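Local coordinates for hypothetical protein Atu1540 (PDB 2HWJ) that is of unknown function but belongs to a family of putative ParB-like nucleases and may therefore act on DNA, at the interface of chains A and B. Residues are numbered along the deposited sequence; one frame, centred on the assembly and turned at random. Chains: chain A/B, Hypothetical protein Atu1540.

The interface of chains A and B. Residues chain A 110, 112, 159-160, 163, 167; chain B 97-98, 101, 105.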
# COMPACT_ATOMS: atom_id res chain seq x y z
N TYR A 110 -10.57 14.96 -4.10
CA TYR A 110 -11.32 14.83 -2.89
C TYR A 110 -12.43 15.82 -2.99
O TYR A 110 -12.37 16.88 -2.41
CB TYR A 110 -10.45 15.09 -1.66
CG TYR A 110 -11.16 14.75 -0.38
CD1 TYR A 110 -11.57 15.77 0.52
CD2 TYR A 110 -11.53 13.42 -0.10
CE1 TYR A 110 -12.27 15.49 1.72
CE2 TYR A 110 -12.20 13.07 1.11
CZ TYR A 110 -12.58 14.13 2.01
OH TYR A 110 -13.25 13.79 3.20
N PHE A 112 -15.06 17.06 -1.77
CA PHE A 112 -15.97 17.24 -0.65
C PHE A 112 -15.93 18.66 -0.15
O PHE A 112 -14.86 19.23 0.03
CB PHE A 112 -15.67 16.29 0.49
CG PHE A 112 -15.95 14.86 0.18
CD1 PHE A 112 -15.03 14.08 -0.47
CD2 PHE A 112 -17.13 14.27 0.57
CE1 PHE A 112 -15.31 12.73 -0.74
CE2 PHE A 112 -17.41 12.95 0.31
CZ PHE A 112 -16.51 12.18 -0.31
N PHE A 159 -9.24 13.95 6.67
CA PHE A 159 -10.59 14.19 6.34
C PHE A 159 -11.55 13.15 6.95
O PHE A 159 -12.72 13.47 7.23
CB PHE A 159 -10.74 14.38 4.83
CG PHE A 159 -10.55 15.82 4.40
CD1 PHE A 159 -9.46 16.20 3.61
CD2 PHE A 159 -11.43 16.83 4.84
CE1 PHE A 159 -9.29 17.55 3.22
CE2 PHE A 159 -11.27 18.18 4.47
CZ PHE A 159 -10.20 18.53 3.65
N GLY A 160 -11.04 11.95 7.22
CA GLY A 160 -11.77 10.90 7.94
C GLY A 160 -12.05 11.27 9.38
O GLY A 160 -13.16 11.13 9.88
N ASP A 163 -14.56 14.19 9.39
CA ASP A 163 -15.92 13.77 9.30
C ASP A 163 -16.43 13.16 10.65
O ASP A 163 -17.51 13.46 11.14
CB ASP A 163 -16.12 12.89 8.06
CG ASP A 163 -17.40 12.03 8.17
OD1 ASP A 163 -18.51 12.62 8.41
OD2 ASP A 163 -17.35 10.76 8.04
N ARG A 167 -19.59 15.13 13.10
CA ARG A 167 -20.90 14.57 13.46
C ARG A 167 -21.13 14.54 14.98
O ARG A 167 -22.14 14.12 15.44
CB ARG A 167 -21.07 13.19 12.86
CG ARG A 167 -20.43 13.05 11.51
CD ARG A 167 -20.48 11.64 10.98
NE ARG A 167 -21.70 11.48 10.23
CZ ARG A 167 -21.77 11.21 8.93
NH1 ARG A 167 -20.69 11.05 8.20
NH2 ARG A 167 -22.97 11.10 8.36
N ASP B 97 -25.49 6.57 7.62
CA ASP B 97 -24.72 7.59 6.96
C ASP B 97 -23.23 7.50 7.17
O ASP B 97 -22.47 7.42 6.17
CB ASP B 97 -25.17 8.93 7.46
CG ASP B 97 -26.04 9.62 6.47
OD1 ASP B 97 -25.46 10.22 5.52
OD2 ASP B 97 -27.29 9.57 6.67
N GLU B 98 -22.81 7.51 8.44
CA GLU B 98 -21.38 7.50 8.82
C GLU B 98 -20.72 6.27 8.18
O GLU B 98 -19.74 6.41 7.44
CB GLU B 98 -21.15 7.58 10.34
CG GLU B 98 -19.70 7.81 10.76
CD GLU B 98 -19.49 8.33 12.20
OE1 GLU B 98 -20.33 8.11 13.12
OE2 GLU B 98 -18.42 8.96 12.43
N SER B 101 -20.02 6.73 4.47
CA SER B 101 -18.93 7.66 4.48
C SER B 101 -17.63 6.96 4.74
O SER B 101 -16.65 7.14 4.00
CB SER B 101 -19.19 8.64 5.60
OG SER B 101 -18.12 9.54 5.78
N HIS B 105 -14.41 6.31 2.25
CA HIS B 105 -13.05 6.66 2.63
C HIS B 105 -12.14 5.39 2.64
O HIS B 105 -11.02 5.44 2.21
CB HIS B 105 -13.07 7.48 3.94
CG HIS B 105 -13.60 8.89 3.76
ND1 HIS B 105 -13.14 9.96 4.50
CD2 HIS B 105 -14.52 9.40 2.90
CE1 HIS B 105 -13.78 11.06 4.14
NE2 HIS B 105 -14.61 10.75 3.16
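Helix 96-105 of chain B lies against helix 157-166 of chain A and nearby loop residues, one half of a two-fold symmetric contact between copies of the protein that may or may not be the biological pairing. A:Arg167, just past its helix, reaches across to the start of the partner helix. Its CG is anti to the carbonyl carbon, beside the backbone N (chi1 -35°), and the chain runs straight on (chi2 174°). A:Arg167 CD packs 3.7 Å from the carboxylate carbon CD of B:Glu98, whose extended side chain passes alongside in the opposite direction. After a bend at chi3 (90°), NE passes B:Glu98 CB and CZ lies by B:Glu98 CA and N, the CA 3.6 Å above one guanidinium face. A:Arg167 NH1 turns back in a short (2.7 Å) but bent hydrogen bond, also a salt bridge, to the syn lone pair of A:Asp163 OD1, which lies tilted out of the guanidinium plane. A:Arg167 NH2 makes a looser salt bridge to B:Asp97 OD1, 3.9 Å away. A:Asp163 OD2 accepts a 2.7 Å hydrogen bond from B:Ser101 OG, above the carboxylate plane. The arginine may help keep this aspartate ionised despite B:Glu98 nearby. One turn on, B:His105 inserts its imidazole between A:Gly160 and the aromatic pair A:Tyr110 and A:Phe112; histidine and tyrosine side chains cross at about a right angle, B:His105 CE1 meeting the A:Tyr110 ring edge in plane. B:His105 NE2 sits 4.2 Å above the A:Phe112 ring, offset toward its rim.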